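Local coordinates for protein ABC-type metal ion transport system, periplasmic component (Vibrio vulnificus, PDB 3K2D) that binds methionine and, as a lipoprotein that activates Toll-like receptor 2, probably serves as the substrate-binding component of an ABC importer, at residues A[25-30]-A[220-225]; A[97-102]-A[127-132]; A[209-212]-A[216-219]. The protein carries 4 engineered substitutions. One frame throughout, in Å; residues are numbered along the deposited sequence.

Contact 1 (A[25-30]-A[220-225]); sequences AKVAKE and VKAYQT
Val27 and Ala28 on helix 16-32 pack against Ala222 of helix 214-223 and Thr225 just beyond it, joining two helices of one α/β lobe in this periplasmic binding protein fold. The side chains of Val27 and Thr225 reach toward each other tip to tip, and methyl meets methyl at 3.7 Å between Val27 CG1 and Thr225 CG2. Val27 owes this to its first torsion (chi1 167°), which turns CG1 away from its own backbone N and out to the second helix. The same methyl lies 3.8 Å from Ala222 CB. At the next residue of helix 16-32, Ala222 directs its CB at the Ala28 backbone, with Ala222 CB 3.7 Å from Ala28 N and 3.9 Å from Ala28 CB, and the small size of the two alanines lets the backbones come close, with Ala28 CA and Ala222 CA 5.2 Å apart. No hydrogen bond crosses between the segments, and the touching groups are largely buried. On the flank, Lys26 forms a salt bridge with Glu30 within its own helix and another with Glu227 of helix 226-235. Thr225 is the N-cap of that helix, so Val27 packs beside the start of helix 226-235. There the carbonyl oxygen of Ala222 accepts two bonds from a single residue: Thr225 N at 3.3 Å, and Thr225 OG1, which donates to Ala222 O at 2.8 Å, tilted 21° from the carbonyl plane.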
loop_
_atom_site.group_PDB
_atom_site.type_symbol
_atom_site.label_atom_id
_atom_site.label_comp_id
_atom_site.label_asym_id
_atom_site.label_seq_id
_atom_site.Cartn_x
_atom_site.Cartn_y
_atom_site.Cartn_z
ATOM N N ALA A 25 17.293 -6.897 -1.504
ATOM C CA ALA A 25 18.444 -6.527 -2.322
ATOM C C ALA A 25 19.669 -7.270 -1.807
ATOM O O ALA A 25 20.550 -7.660 -2.571
ATOM C CB ALA A 25 18.682 -5.036 -2.241
ATOM N N LYS A 26 19.722 -7.451 -0.496
ATOM C CA LYS A 26 20.827 -8.149 0.112
ATOM C C LYS A 26 20.792 -9.601 -0.379
ATOM O O LYS A 26 21.788 -10.124 -0.885
ATOM C CB LYS A 26 20.691 -8.069 1.637
ATOM C CG LYS A 26 21.748 -8.817 2.433
ATOM C CD LYS A 26 21.403 -8.811 3.915
ATOM C CE LYS A 26 22.310 -9.740 4.724
ATOM N NZ LYS A 26 22.100 -11.190 4.402
ATOM N N VAL A 27 19.636 -10.243 -0.245
ATOM C CA VAL A 27 19.480 -11.630 -0.667
ATOM C C VAL A 27 19.717 -11.815 -2.166
ATOM O O VAL A 27 20.225 -12.851 -2.602
ATOM C CB VAL A 27 18.073 -12.151 -0.293
ATOM C CG1 VAL A 27 17.787 -13.471 -0.995
ATOM C CG2 VAL A 27 17.987 -12.329 1.227
ATOM N N ALA A 28 19.348 -10.811 -2.953
ATOM C CA ALA A 28 19.544 -10.888 -4.393
ATOM C C ALA A 28 21.037 -10.931 -4.768
ATOM O O ALA A 28 21.417 -11.580 -5.746
ATOM C CB ALA A 28 18.863 -9.714 -5.074
ATOM N N LYS A 29 21.881 -10.251 -3.993
ATOM C CA LYS A 29 23.313 -10.243 -4.287
ATOM C C LYS A 29 24.013 -11.541 -3.890
ATOM O O LYS A 29 24.906 -12.010 -4.589
ATOM C CB LYS A 29 24.025 -9.078 -3.588
ATOM C CG LYS A 29 25.503 -8.979 -3.978
ATOM C CD LYS A 29 26.319 -8.093 -3.036
ATOM C CE LYS A 29 25.898 -6.622 -3.100
ATOM N NZ LYS A 29 26.674 -5.768 -2.144
ATOM N N GLU A 30 23.608 -12.118 -2.769
ATOM C CA GLU A 30 24.222 -13.344 -2.289
ATOM C C GLU A 30 23.788 -14.547 -3.107
ATOM O O GLU A 30 24.602 -15.406 -3.428
ATOM C CB GLU A 30 23.860 -13.566 -0.819
ATOM C CG GLU A 30 23.899 -12.287 -0.004
ATOM C CD GLU A 30 23.668 -12.515 1.478
ATOM O OE1 GLU A 30 22.742 -13.289 1.835
ATOM O OE2 GLU A 30 24.410 -11.903 2.282
ATOM N N VAL A 220 12.266 -10.828 -7.636
ATOM C CA VAL A 220 10.990 -11.344 -7.133
ATOM C C VAL A 220 11.239 -12.531 -6.219
ATOM O O VAL A 220 10.636 -12.643 -5.157
ATOM C CB VAL A 220 10.061 -11.825 -8.288
ATOM C CG1 VAL A 220 8.860 -12.564 -7.728
ATOM C CG2 VAL A 220 9.592 -10.657 -9.111
ATOM N N LYS A 221 12.131 -13.420 -6.637
ATOM C CA LYS A 221 12.442 -14.608 -5.853
ATOM C C LYS A 221 13.123 -14.229 -4.537
ATOM O O LYS A 221 12.775 -14.728 -3.467
ATOM C CB LYS A 221 13.333 -15.559 -6.671
ATOM C CG LYS A 221 13.020 -17.034 -6.442
ATOM C CD LYS A 221 13.905 -17.977 -7.266
ATOM C CE LYS A 221 13.614 -17.917 -8.769
ATOM N NZ LYS A 221 14.039 -16.633 -9.412
ATOM N N ALA A 222 14.089 -13.332 -4.622
ATOM C CA ALA A 222 14.807 -12.888 -3.439
ATOM C C ALA A 222 13.866 -12.270 -2.395
ATOM O O ALA A 222 14.047 -12.458 -1.190
ATOM C CB ALA A 222 15.881 -11.878 -3.848
ATOM N N TYR A 223 12.858 -11.545 -2.870
ATOM C CA TYR A 223 11.901 -10.856 -2.007
ATOM C C TYR A 223 10.964 -11.830 -1.325
ATOM O O TYR A 223 10.339 -11.498 -0.320
ATOM C CB TYR A 223 11.082 -9.867 -2.847
ATOM C CG TYR A 223 10.534 -8.649 -2.125
ATOM C CD1 TYR A 223 9.548 -8.762 -1.141
ATOM C CD2 TYR A 223 10.974 -7.368 -2.467
ATOM C CE1 TYR A 223 9.011 -7.622 -0.518
ATOM C CE2 TYR A 223 10.450 -6.233 -1.855
ATOM C CZ TYR A 223 9.469 -6.361 -0.885
ATOM O OH TYR A 223 8.949 -5.220 -0.299
ATOM N N GLN A 224 10.864 -13.036 -1.874
ATOM C CA GLN A 224 9.971 -14.042 -1.313
ATOM C C GLN A 224 10.697 -15.070 -0.462
ATOM O O GLN A 224 10.090 -16.044 -0.017
ATOM C CB GLN A 224 9.214 -14.750 -2.436
ATOM C CG GLN A 224 8.563 -13.795 -3.411
ATOM C CD GLN A 224 7.821 -14.501 -4.513
ATOM O OE1 GLN A 224 8.299 -15.492 -5.059
ATOM N NE2 GLN A 224 6.653 -13.988 -4.862
ATOM N N THR A 225 11.990 -14.854 -0.232
ATOM C CA THR A 225 12.778 -15.779 0.575
ATOM C C THR A 225 12.377 -15.681 2.032
ATOM O O THR A 225 11.761 -14.701 2.455
ATOM C CB THR A 225 14.302 -15.497 0.487
ATOM O OG1 THR A 225 14.569 -14.161 0.942
ATOM C CG2 THR A 225 14.816 -15.693 -0.951
#

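Contact 2 (A[97-102]-A[127-132]); sequences KSVAAL and QGLIKL. Engineered in segment 97-102: Ala100 (natural residue Glu), Ala101 (natural residue Glu).
Leu129 turns its CG beside its own backbone N (chi1 -70°), and a nearly straight second torsion sends CD1 away from CA; the isobutyl end thereby presents both methyls to Val99. Leu102 approaches the same group with its CG opposite the backbone N (chi1 -161°). Val99 and Leu129 meet tip to tip, with Val99 CG1 over CG and CD2 of Leu129, while Val99 CG2 lies 4.0 Å from Leu129 CD1. Leu102 crosses Leu129 at about a right angle, its CD2 4.0 Å from Leu129 CD2. Beside this cluster the aliphatic part of Gln127 adds its CG, 3.9 Å from Val99 CG2. A β turn and a helix terminus frame the contact. Val99 to Leu102 form a type II β turn whose middle residues, Ala100 and Ala101, are engineered, and Ser98 OG donates to Ala100 O at 2.9 Å in the carbonyl plane. On the other side, Gly128 ends helix 114-126 in a Schellman motif, after which the chain runs to the short strand 131-132. Phe192 touches both Val99 and Gln127, and Ile152 touches Leu129, extending the apolar patch within the lobe built on the sheet that contains strands 90-92, 107-111 and 192-193. As no hydrogen bond or charge pair joins the two segments, the contact depends on hydrocarbon packing and the withdrawal of methyl groups from water.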
loop_
_atom_site.group_PDB
_atom_site.type_symbol
_atom_site.label_atom_id
_atom_site.label_comp_id
_atom_site.label_asym_id
_atom_site.label_seq_id
_atom_site.Cartn_x
_atom_site.Cartn_y
_atom_site.Cartn_z
ATOM N N LYS A 97 -10.962 3.932 21.206
ATOM C CA LYS A 97 -10.333 2.624 21.224
ATOM C C LYS A 97 -11.284 1.626 20.550
ATOM O O LYS A 97 -10.903 0.500 20.236
ATOM C CB LYS A 97 -10.057 2.228 22.680
ATOM C CG LYS A 97 -9.264 0.962 22.866
ATOM C CD LYS A 97 -9.274 0.520 24.331
ATOM C CE LYS A 97 -8.635 -0.870 24.503
ATOM N NZ LYS A 97 -8.648 -1.360 25.926
ATOM N N SER A 98 -12.524 2.053 20.323
ATOM C CA SER A 98 -13.520 1.203 19.684
ATOM C C SER A 98 -14.465 2.040 18.828
ATOM O O SER A 98 -14.647 3.234 19.059
ATOM C CB SER A 98 -14.335 0.447 20.729
ATOM O OG SER A 98 -15.315 1.298 21.301
ATOM N N VAL A 99 -15.070 1.393 17.841
ATOM C CA VAL A 99 -15.986 2.056 16.929
ATOM C C VAL A 99 -17.348 2.306 17.573
ATOM O O VAL A 99 -17.966 3.350 17.363
ATOM C CB VAL A 99 -16.135 1.215 15.641
ATOM C CG1 VAL A 99 -17.509 1.394 15.028
ATOM C CG2 VAL A 99 -15.073 1.631 14.658
ATOM N N ALA A 100 -17.826 1.346 18.348
ATOM C CA ALA A 100 -19.108 1.530 19.012
ATOM C C ALA A 100 -18.857 2.610 20.053
ATOM O O ALA A 100 -17.840 2.570 20.750
ATOM C CB ALA A 100 -19.548 0.240 19.680
ATOM N N ALA A 101 -19.768 3.570 20.151
ATOM C CA ALA A 101 -19.628 4.671 21.101
ATOM C C ALA A 101 -18.758 5.765 20.501
ATOM O O ALA A 101 -18.087 6.523 21.199
ATOM C CB ALA A 101 -19.037 4.186 22.427
ATOM N N LEU A 102 -18.770 5.817 19.180
ATOM C CA LEU A 102 -18.054 6.835 18.445
ATOM C C LEU A 102 -19.139 7.907 18.431
ATOM O O LEU A 102 -20.297 7.625 18.111
ATOM C CB LEU A 102 -17.760 6.326 17.034
ATOM C CG LEU A 102 -16.691 6.933 16.134
ATOM C CD1 LEU A 102 -15.485 7.373 16.942
ATOM C CD2 LEU A 102 -16.282 5.877 15.109
ATOM N N GLN A 127 -17.515 -2.524 9.756
ATOM C CA GLN A 127 -17.538 -2.078 11.137
ATOM C C GLN A 127 -18.951 -1.655 11.516
ATOM O O GLN A 127 -19.233 -1.347 12.671
ATOM C CB GLN A 127 -16.572 -0.908 11.312
ATOM C CG GLN A 127 -15.292 -1.267 12.037
ATOM C CD GLN A 127 -14.734 -2.616 11.630
ATOM O OE1 GLN A 127 -14.400 -2.835 10.469
ATOM N NE2 GLN A 127 -14.630 -3.527 12.589
ATOM N N GLY A 128 -19.838 -1.643 10.531
ATOM C CA GLY A 128 -21.208 -1.252 10.780
ATOM C C GLY A 128 -21.372 0.251 10.892
ATOM O O GLY A 128 -22.413 0.725 11.345
ATOM N N LEU A 129 -20.355 1.006 10.487
ATOM C CA LEU A 129 -20.425 2.460 10.561
ATOM C C LEU A 129 -21.266 3.015 9.427
ATOM O O LEU A 129 -21.872 4.075 9.549
ATOM C CB LEU A 129 -19.026 3.068 10.497
ATOM C CG LEU A 129 -18.136 2.858 11.720
ATOM C CD1 LEU A 129 -16.733 3.337 11.399
ATOM C CD2 LEU A 129 -18.707 3.621 12.920
ATOM N N ILE A 130 -21.292 2.294 8.314
ATOM C CA ILE A 130 -22.067 2.714 7.151
ATOM C C ILE A 130 -22.478 1.495 6.348
ATOM O O ILE A 130 -21.977 0.394 6.569
ATOM C CB ILE A 130 -21.251 3.609 6.202
ATOM C CG1 ILE A 130 -20.072 2.813 5.639
ATOM C CG2 ILE A 130 -20.777 4.851 6.925
ATOM C CD1 ILE A 130 -19.779 3.108 4.192
ATOM N N LYS A 131 -23.398 1.691 5.418
ATOM C CA LYS A 131 -23.825 0.599 4.566
ATOM C C LYS A 131 -23.701 1.087 3.124
ATOM O O LYS A 131 -23.994 2.250 2.836
ATOM C CB LYS A 131 -25.266 0.191 4.882
ATOM C CG LYS A 131 -25.663 -1.091 4.181
ATOM C CD LYS A 131 -27.099 -1.513 4.446
ATOM C CE LYS A 131 -27.463 -2.728 3.571
ATOM N NZ LYS A 131 -27.268 -2.468 2.098
ATOM N N LEU A 132 -23.239 0.211 2.232
ATOM C CA LEU A 132 -23.072 0.561 0.817
ATOM C C LEU A 132 -24.099 -0.173 -0.035
ATOM O O LEU A 132 -24.611 -1.213 0.371
ATOM C CB LEU A 132 -21.666 0.195 0.349
ATOM C CG LEU A 132 -20.557 0.925 1.106
ATOM C CD1 LEU A 132 -19.227 0.225 0.887
ATOM C CD2 LEU A 132 -20.494 2.380 0.648
#

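Contact 3 (A[209-212]-A[216-219]); sequences DNVQ and VQNF
Gln217 NE2 donates to Val211 O at 2.8 Å, tying the first turns of helix 214-223 back to the loop that leads into it from strand 202-207, a strand-to-helix connection of the α/β lobe. The bond is fairly straight (N-H...O 156°). Val211 O lies almost exactly in the plane of the Gln217 amide, although the nitrogen itself sits tilted from the plane of the Val211 carbonyl. Gln217 reaches this oxygen by folding: CG stands beside its own backbone N (chi1 -63°), and a second bend at chi2 (-58°) turns the amide back along the chain. The folded stem then runs alongside the loop, with Gln217 CG 4.0 Å from both Val211 O and Gln212 O. Within the loop, Gln212 curls back over the preceding residues and its NE2 donates to Asp209 O at 3.1 Å, coming from above that carbonyl plane, while the acceptor lies close to the plane of the glutamine amide. The loop backbone is thus gripped by two glutamine amides, one belonging to the loop and one to the helix. Next to the Gln217 bond along the helix, Val216 points toward the loop and is buried. It also touches Ala81, Ala206 and Met58 on strands 78-83, 202-207 and 58-63, so the beginning of the helix is seated on the sheet, and Val211 joins it there through Ala81. Val216 meets the loop through a methyl, with CG2 3.6 Å from Asn210 O.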
loop_
_atom_site.group_PDB
_atom_site.type_symbol
_atom_site.label_atom_id
_atom_site.label_comp_id
_atom_site.label_asym_id
_atom_site.label_seq_id
_atom_site.Cartn_x
_atom_site.Cartn_y
_atom_site.Cartn_z
ATOM N N ASP A 209 7.480 -5.105 -21.477
ATOM C CA ASP A 209 8.581 -5.576 -22.307
ATOM C C ASP A 209 9.845 -6.005 -21.576
ATOM O O ASP A 209 10.846 -6.300 -22.217
ATOM C CB ASP A 209 8.960 -4.523 -23.351
ATOM C CG ASP A 209 9.427 -3.212 -22.728
ATOM O OD1 ASP A 209 9.746 -3.183 -21.521
ATOM O OD2 ASP A 209 9.487 -2.200 -23.456
ATOM N N ASN A 210 9.833 -6.045 -20.252
ATOM C CA ASN A 210 11.037 -6.477 -19.555
ATOM C C ASN A 210 10.752 -7.492 -18.465
ATOM O O ASN A 210 11.670 -7.996 -17.822
ATOM C CB ASN A 210 11.780 -5.276 -18.950
ATOM C CG ASN A 210 11.039 -4.650 -17.779
ATOM O OD1 ASN A 210 11.604 -3.857 -17.035
ATOM N ND2 ASN A 210 9.767 -4.998 -17.618
ATOM N N VAL A 211 9.474 -7.789 -18.256
ATOM C CA VAL A 211 9.065 -8.725 -17.216
ATOM C C VAL A 211 9.699 -10.110 -17.351
ATOM O O VAL A 211 9.910 -10.795 -16.349
ATOM C CB VAL A 211 7.515 -8.862 -17.182
ATOM C CG1 VAL A 211 7.012 -9.621 -18.422
ATOM C CG2 VAL A 211 7.080 -9.536 -15.893
ATOM N N GLN A 212 10.011 -10.518 -18.581
ATOM C CA GLN A 212 10.611 -11.829 -18.803
ATOM C C GLN A 212 12.064 -11.953 -18.338
ATOM O O GLN A 212 12.515 -13.045 -18.017
ATOM C CB GLN A 212 10.512 -12.233 -20.288
ATOM C CG GLN A 212 11.406 -11.470 -21.277
ATOM C CD GLN A 212 11.021 -10.001 -21.437
ATOM O OE1 GLN A 212 9.845 -9.655 -21.436
ATOM N NE2 GLN A 212 12.018 -9.137 -21.596
ATOM N N VAL A 216 14.394 -9.058 -13.284
ATOM C CA VAL A 216 13.111 -8.882 -12.636
ATOM C C VAL A 216 12.749 -10.154 -11.885
ATOM O O VAL A 216 12.510 -10.119 -10.678
ATOM C CB VAL A 216 12.017 -8.562 -13.661
ATOM C CG1 VAL A 216 10.671 -8.421 -12.962
ATOM C CG2 VAL A 216 12.375 -7.273 -14.397
ATOM N N GLN A 217 12.725 -11.280 -12.593
ATOM C CA GLN A 217 12.386 -12.547 -11.965
ATOM C C GLN A 217 13.232 -12.843 -10.718
ATOM O O GLN A 217 12.698 -13.281 -9.698
ATOM C CB GLN A 217 12.544 -13.710 -12.952
ATOM C CG GLN A 217 11.637 -13.704 -14.168
ATOM C CD GLN A 217 10.162 -13.679 -13.817
ATOM O OE1 GLN A 217 9.688 -14.475 -13.002
ATOM N NE2 GLN A 217 9.421 -12.764 -14.447
ATOM N N ASN A 218 14.544 -12.623 -10.784
ATOM C CA ASN A 218 15.390 -12.924 -9.626
ATOM C C ASN A 218 15.095 -12.063 -8.416
ATOM O O ASN A 218 15.113 -12.549 -7.298
ATOM C CB ASN A 218 16.883 -12.824 -9.975
ATOM C CG ASN A 218 17.357 -13.985 -10.830
ATOM O OD1 ASN A 218 16.780 -15.068 -10.789
ATOM N ND2 ASN A 218 18.419 -13.769 -11.593
ATOM N N PHE A 219 14.829 -10.782 -8.630
ATOM C CA PHE A 219 14.521 -9.911 -7.509
ATOM C C PHE A 219 13.239 -10.399 -6.829
ATOM O O PHE A 219 13.142 -10.388 -5.604
ATOM C CB PHE A 219 14.345 -8.466 -7.969
ATOM C CG PHE A 219 14.058 -7.524 -6.848
ATOM C CD1 PHE A 219 15.061 -7.150 -5.970
ATOM C CD2 PHE A 219 12.765 -7.078 -6.612
ATOM C CE1 PHE A 219 14.773 -6.350 -4.871
ATOM C CE2 PHE A 219 12.473 -6.282 -5.520
ATOM C CZ PHE A 219 13.476 -5.919 -4.649
#

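Contacts 1 and 3 share helix 214-223 in one lobe and touch, Phe219 CE1 lying 4.2 Å from Ala25 N; their centres are about 13 Å apart. Contact 1 is a buried, apolar join between helices distant in sequence, whereas contact 3 is local, partly buried, and adds a side-chain-to-backbone hydrogen bond where the chain passes from strand to helix. Contact 2 belongs to the other lobe, its centre about 41 Å from that of contact 1 and 43 Å from that of contact 3. Like contact 1 it uses no hydrogen bond across its segments, but it joins loop regions and is only partly buried.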